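Local atomic coordinates of arginase (Thermus thermophilus, PDB entry 2EF5), a protein that probably catalyses the hydrolysis of L-arginine to L-ornithine and urea, the arginase reaction, with two manganese ions bound in each subunit. Residues G94-S97 against L98-G101; W116-A119 against H120-N124. All blocks are in the same frame, centred on the assembly; numbering follows the deposited sequence.

In the fold
Along the chain, strand 87-93 comes first and runs into interaction 1 (94-97 against 98-101), the turn that leads into helix 99-107. That helix leads to strand 113-117, and interaction 2 (116-119 against 120-124) follows where this strand ends and a loop begins. Each contact closes a short local turn, and the two lie in series, neither nesting nor crossing. Strands 255-261 and 212-217 separate the two strands in the parallel sheet, yet the turns converge: His96 of interaction 1 shares the chain H manganese ion with Asp118 and Asp122 of interaction 2, and its ring stacks on Trp116. Together they supply four ligand residues of the two-metal site.

Interaction 1 of 2, residues G94-S97 against L98-G101. With MN (manganese (II) ion), chain H.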
ATOM      1  N   GLY A  94     -41.504   7.636  -9.498  1.00 29.63           N
ATOM      2  CA  GLY A  94     -40.931   8.208 -10.674  1.00 26.93           C
ATOM      3  C   GLY A  94     -39.615   8.546 -10.005  1.00 26.16           C
ATOM      4  O   GLY A  94     -38.906   7.632  -9.573  1.00 22.53           O
ATOM      5  N   ASP A  95     -39.327   9.837  -9.854  1.00 24.08           N
ATOM      6  CA  ASP A  95     -38.087  10.301  -9.240  1.00 24.67           C
ATOM      7  C   ASP A  95     -37.778   9.696  -7.885  1.00 23.67           C
ATOM      8  O   ASP A  95     -38.664   9.533  -7.051  1.00 23.33           O
ATOM      9  CB  ASP A  95     -38.108  11.822  -9.045  1.00 27.56           C
ATOM     10  CG  ASP A  95     -38.325  12.577 -10.331  1.00 30.51           C
ATOM     11  OD1 ASP A  95     -37.775  12.150 -11.366  1.00 33.12           O
ATOM     12  OD2 ASP A  95     -39.030  13.609 -10.296  1.00 32.84           O
ATOM     13  N   HIS A  96     -36.499   9.418  -7.656  1.00 22.03           N
ATOM     14  CA  HIS A  96     -36.061   8.873  -6.379  1.00 22.23           C
ATOM     15  C   HIS A  96     -36.226   9.936  -5.289  1.00 21.71           C
ATOM     16  O   HIS A  96     -36.101   9.645  -4.101  1.00 20.21           O
ATOM     17  CB  HIS A  96     -34.596   8.445  -6.461  1.00 21.40           C
ATOM     18  CG  HIS A  96     -34.265   7.309  -5.541  1.00 23.17           C
ATOM     19  ND1 HIS A  96     -33.168   6.491  -5.746  1.00 21.07           N
ATOM     20  CD2 HIS A  96     -34.912   6.824  -4.469  1.00 20.99           C
ATOM     21  CE1 HIS A  96     -33.174   5.541  -4.830  1.00 21.64           C
ATOM     22  NE2 HIS A  96     -34.213   5.711  -4.041  1.00 22.44           N
ATOM     23  N   SER A  97     -36.498  11.170  -5.707  1.00 22.72           N
ATOM     24  CA  SER A  97     -36.702  12.281  -4.778  1.00 24.22           C
ATOM     25  C   SER A  97     -37.812  11.943  -3.793  1.00 23.34           C
ATOM     26  O   SER A  97     -37.801  12.411  -2.663  1.00 23.22           O
ATOM     27  CB  SER A  97     -37.094  13.552  -5.536  1.00 25.87           C
ATOM     28  OG  SER A  97     -36.074  13.969  -6.423  1.00 30.55           O
ATOM     29  N   LEU A  98     -38.770  11.130  -4.233  1.00 22.74           N
ATOM     30  CA  LEU A  98     -39.892  10.736  -3.383  1.00 22.26           C
ATOM     31  C   LEU A  98     -39.439  10.069  -2.090  1.00 21.04           C
ATOM     32  O   LEU A  98     -40.171  10.066  -1.097  1.00 21.10           O
ATOM     33  CB  LEU A  98     -40.834   9.794  -4.146  1.00 21.66           C
ATOM     34  CG  LEU A  98     -40.303   8.403  -4.515  1.00 23.78           C
ATOM     35  CD1 LEU A  98     -40.342   7.473  -3.308  1.00 21.99           C
ATOM     36  CD2 LEU A  98     -41.167   7.827  -5.628  1.00 23.32           C
ATOM     37  N   SER A  99     -38.233   9.507  -2.095  1.00 19.94           N
ATOM     38  CA  SER A  99     -37.725   8.838  -0.902  1.00 20.94           C
ATOM     39  C   SER A  99     -37.549   9.761   0.298  1.00 19.90           C
ATOM     40  O   SER A  99     -37.525   9.288   1.433  1.00 19.91           O
ATOM     41  CB  SER A  99     -36.405   8.119  -1.205  1.00 22.30           C
ATOM     42  OG  SER A  99     -36.637   6.978  -2.028  1.00 24.24           O
ATOM     43  N   MET A 100     -37.426  11.066   0.061  1.00 20.04           N
ATOM     44  CA  MET A 100     -37.280  11.995   1.173  1.00 20.75           C
ATOM     45  C   MET A 100     -38.546  11.891   2.012  1.00 19.94           C
ATOM     46  O   MET A 100     -38.500  11.938   3.238  1.00 20.52           O
ATOM     47  CB  MET A 100     -37.107  13.432   0.667  1.00 21.39           C
ATOM     48  CG  MET A 100     -35.830  13.676  -0.118  1.00 22.08           C
ATOM     49  SD  MET A 100     -35.624  15.411  -0.606  1.00 26.30           S
ATOM     50  CE  MET A 100     -36.915  15.584  -1.810  1.00 23.44           C
ATOM     51  N   GLY A 101     -39.675  11.746   1.332  1.00 21.10           N
ATOM     52  CA  GLY A 101     -40.944  11.626   2.026  1.00 21.18           C
ATOM     53  C   GLY A 101     -41.257  10.207   2.474  1.00 23.27           C
ATOM     54  O   GLY A 101     -41.809  10.007   3.558  1.00 23.47           O
TER
HETATM   55 MN    MN H1102     -31.526   6.841  -7.173  1.00 28.24          MN
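The imidazole of His96 and the hydroxyl of Ser99 meet across one turn of chain: Ser99 OG lies at the edge of the ring, in its plane, 3.0 Å from His96 CD2. It approaches NE2 at a poor angle and is not bonded to it. The hydroxyl instead pairs with Asp259 and Ser215; Ser215 OG is also hydrogen-bonded to His96 NE2, and Glu262 accepts the backbone N-H of His96. With NE2 held on this side, ND1 of His96 faces the chain H manganese ion at 2.2 Å. CG anti to the backbone N (chi1 -151°) lets the ring lie along the turn, ND1 toward the metal and CD2 beside Ser99. Gly94 to Ser97 are the end of the GGDHS signature of arginases, which follows strand 87-93 and brings a histidine ligand to the dinuclear site at the C-terminal end of the parallel sheet. The chain then winds up through three successive bonds from a residue to the third one before it, the spacing of a 3-10 turn: Leu98 N to Asp95 O (3.2 Å), Ser99 N to His96 O (2.9 Å) and Met100 N to Ser97 O (3.1 Å). Leu98 folds back over its own acceptor, CG lying 3.2 Å from Asp95 O; with chi1 at 67°, CG is wedged between the backbone N and carbonyl carbon. Met100 reaches back in a similar way and brings CE to 3.4 Å from Ser97 O. Beyond this turn Leu98 touches Val261 of strand 255-261, while Met100 packs on Ile69 of helix 66-81 and on Leu150 and Phe154 of helix 148-154.

Interaction 2 of 2, residues W116-A119 against H120-N124; sequences WVDA and HADFN. With MN (manganese (II) ion), chain G; MN (manganese (II) ion), chain H.
Trp116 lays the pyrrole edge of its indole against the carboxylate of Asp122, with ring and carboxylate planes 78° apart. NE1 donates to OD2 of Asp122 over 2.9 Å; the acceptor lies in the ring plane, but the N-H points somewhat past it, the angle being 145°. The donor uses the anti side of OD2, a little out of the carboxylate plane, and the same oxygen binds the chain H manganese ion at 2.2 Å. One oxygen is thus gripped by both a metal and an indole. With a phenylalanine in place of Trp116 that N-H would go, and the Asp122 carboxylate would probably be freer to turn about its metal bond.

Asp118 faces it from just past the end of strand 113-117, its carboxylate nearly perpendicular to that of Asp122. Its CG lies anti to the backbone N (chi1 -157°), which brings the group between the two metals: OD1 reaches the chain G manganese ion at 2.2 Å and OD2 the chain H ion at 2.1 Å. The backbone N-H of His120 comes down on OD1 from above the carboxylate plane, 2.7 Å from N to OD1, so the turn after the strand steadies the bridging ligand. The His120 ring meets the chain G ion edge-on, in its plane, through ND1 at 2.8 Å, a long, weak coordination, and ND1 also makes a weak hydrogen bond to Asp219. Asp217 and Asp219, His96 too, complete the dinuclear manganese cluster of the arginase fold; His96 also stacks on Trp116, while Pro138 and Leu139 of helix 138-142 also touch the indole. OD2 of Asp118 and OD2 of Asp122 approach to 3.0 Å. Such closeness between two carboxylate oxygens is consistent with the shared metal, and probably also the indole N-H, offsetting their negative charge.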
ATOM      1  N   TRP A 116     -29.910   1.459   0.499  1.00 19.65           N
ATOM      2  CA  TRP A 116     -30.103   2.159  -0.772  1.00 20.00           C
ATOM      3  C   TRP A 116     -29.452   1.338  -1.881  1.00 19.15           C
ATOM      4  O   TRP A 116     -28.226   1.285  -1.994  1.00 19.78           O
ATOM      5  CB  TRP A 116     -29.473   3.553  -0.654  1.00 20.83           C
ATOM      6  CG  TRP A 116     -29.985   4.608  -1.591  1.00 19.80           C
ATOM      7  CD1 TRP A 116     -29.486   4.923  -2.828  1.00 21.14           C
ATOM      8  CD2 TRP A 116     -31.055   5.548  -1.340  1.00 19.71           C
ATOM      9  NE1 TRP A 116     -30.161   6.009  -3.352  1.00 19.77           N
ATOM     10  CE2 TRP A 116     -31.108   6.407  -2.470  1.00 20.78           C
ATOM     11  CE3 TRP A 116     -31.927   5.746  -0.266  1.00 20.56           C
ATOM     12  CZ2 TRP A 116     -32.060   7.455  -2.549  1.00 20.92           C
ATOM     13  CZ3 TRP A 116     -32.871   6.787  -0.361  1.00 20.06           C
ATOM     14  CH2 TRP A 116     -32.916   7.632  -1.492  1.00 23.38           C
ATOM     15  N   VAL A 117     -30.285   0.678  -2.680  1.00 18.28           N
ATOM     16  CA  VAL A 117     -29.818  -0.194  -3.758  1.00 18.22           C
ATOM     17  C   VAL A 117     -29.977   0.626  -5.023  1.00 17.81           C
ATOM     18  O   VAL A 117     -31.073   0.761  -5.575  1.00 17.15           O
ATOM     19  CB  VAL A 117     -30.661  -1.489  -3.777  1.00 18.19           C
ATOM     20  CG1 VAL A 117     -29.981  -2.553  -4.614  1.00 17.41           C
ATOM     21  CG2 VAL A 117     -30.861  -1.972  -2.347  1.00 18.56           C
ATOM     22  N   ASP A 118     -28.847   1.140  -5.494  1.00 17.51           N
ATOM     23  CA  ASP A 118     -28.851   2.079  -6.595  1.00 18.12           C
ATOM     24  C   ASP A 118     -27.511   2.099  -7.314  1.00 17.61           C
ATOM     25  O   ASP A 118     -26.477   1.802  -6.716  1.00 16.21           O
ATOM     26  CB  ASP A 118     -29.071   3.440  -5.952  1.00 20.88           C
ATOM     27  CG  ASP A 118     -29.638   4.457  -6.881  1.00 22.00           C
ATOM     28  OD1 ASP A 118     -29.141   4.610  -8.017  1.00 22.41           O
ATOM     29  OD2 ASP A 118     -30.588   5.125  -6.424  1.00 22.90           O
ATOM     30  N   ALA A 119     -27.521   2.481  -8.590  1.00 19.07           N
ATOM     31  CA  ALA A 119     -26.276   2.585  -9.347  1.00 19.24           C
ATOM     32  C   ALA A 119     -25.627   3.907  -8.931  1.00 20.90           C
ATOM     33  O   ALA A 119     -24.431   4.118  -9.150  1.00 18.75           O
ATOM     34  CB  ALA A 119     -26.553   2.594 -10.840  1.00 19.59           C
ATOM     35  N   HIS A 120     -26.427   4.794  -8.337  1.00 21.04           N
ATOM     36  CA  HIS A 120     -25.930   6.088  -7.872  1.00 24.00           C
ATOM     37  C   HIS A 120     -26.104   6.205  -6.364  1.00 23.94           C
ATOM     38  O   HIS A 120     -26.833   5.421  -5.761  1.00 22.87           O
ATOM     39  CB  HIS A 120     -26.679   7.230  -8.563  1.00 26.44           C
ATOM     40  CG  HIS A 120     -26.677   7.133 -10.053  1.00 29.17           C
ATOM     41  ND1 HIS A 120     -27.647   6.453 -10.758  1.00 30.34           N
ATOM     42  CD2 HIS A 120     -25.790   7.584 -10.976  1.00 31.27           C
ATOM     43  CE1 HIS A 120     -27.361   6.486 -12.050  1.00 32.00           C
ATOM     44  NE2 HIS A 120     -26.237   7.167 -12.205  1.00 33.50           N
ATOM     45  N   ALA A 121     -25.442   7.190  -5.765  1.00 24.62           N
ATOM     46  CA  ALA A 121     -25.510   7.402  -4.323  1.00 25.42           C
ATOM     47  C   ALA A 121     -26.554   8.436  -3.918  1.00 24.95           C
ATOM     48  O   ALA A 121     -26.967   8.472  -2.758  1.00 25.37           O
ATOM     49  CB  ALA A 121     -24.145   7.820  -3.799  1.00 25.76           C
ATOM     50  N   ASP A 122     -26.978   9.264  -4.867  1.00 23.67           N
ATOM     51  CA  ASP A 122     -27.967  10.310  -4.601  1.00 25.07           C
ATOM     52  C   ASP A 122     -27.583  11.063  -3.333  1.00 24.87           C
ATOM     53  O   ASP A 122     -28.446  11.408  -2.520  1.00 24.89           O
ATOM     54  CB  ASP A 122     -29.364   9.708  -4.419  1.00 24.75           C
ATOM     55  CG  ASP A 122     -29.865   9.007  -5.665  1.00 24.62           C
ATOM     56  OD1 ASP A 122     -29.629   9.524  -6.777  1.00 24.77           O
ATOM     57  OD2 ASP A 122     -30.507   7.949  -5.529  1.00 22.67           O
ATOM     58  N   PHE A 123     -26.287  11.318  -3.180  1.00 23.93           N
ATOM     59  CA  PHE A 123     -25.771  11.998  -2.004  1.00 26.09           C
ATOM     60  C   PHE A 123     -25.239  13.406  -2.297  1.00 27.66           C
ATOM     61  O   PHE A 123     -24.344  13.896  -1.601  1.00 27.71           O
ATOM     62  CB  PHE A 123     -24.666  11.152  -1.375  1.00 24.52           C
ATOM     63  CG  PHE A 123     -24.638  11.210   0.129  1.00 25.57           C
ATOM     64  CD1 PHE A 123     -25.601  10.552   0.880  1.00 25.15           C
ATOM     65  CD2 PHE A 123     -23.648  11.923   0.792  1.00 24.51           C
ATOM     66  CE1 PHE A 123     -25.579  10.599   2.274  1.00 26.18           C
ATOM     67  CE2 PHE A 123     -23.612  11.982   2.179  1.00 24.25           C
ATOM     68  CZ  PHE A 123     -24.579  11.319   2.926  1.00 26.48           C
ATOM     69  N   ASN A 124     -25.782  14.051  -3.323  1.00 29.80           N
ATOM     70  CA  ASN A 124     -25.359  15.406  -3.682  1.00 31.95           C
ATOM     71  C   ASN A 124     -26.074  16.463  -2.842  1.00 33.05           C
ATOM     72  O   ASN A 124     -27.119  16.206  -2.241  1.00 32.36           O
ATOM     73  CB  ASN A 124     -25.650  15.683  -5.164  1.00 31.92           C
ATOM     74  CG  ASN A 124     -24.542  15.212  -6.083  1.00 32.42           C
ATOM     75  OD1 ASN A 124     -24.796  14.562  -7.097  1.00 34.69           O
ATOM     76  ND2 ASN A 124     -23.305  15.555  -5.743  1.00 32.40           N
TER
HETATM   77 MN    MN G1101     -30.102   5.882  -9.564  1.00 42.16          MN
HETATM   78 MN    MN H1102     -31.526   6.841  -7.173  1.00 28.24          MN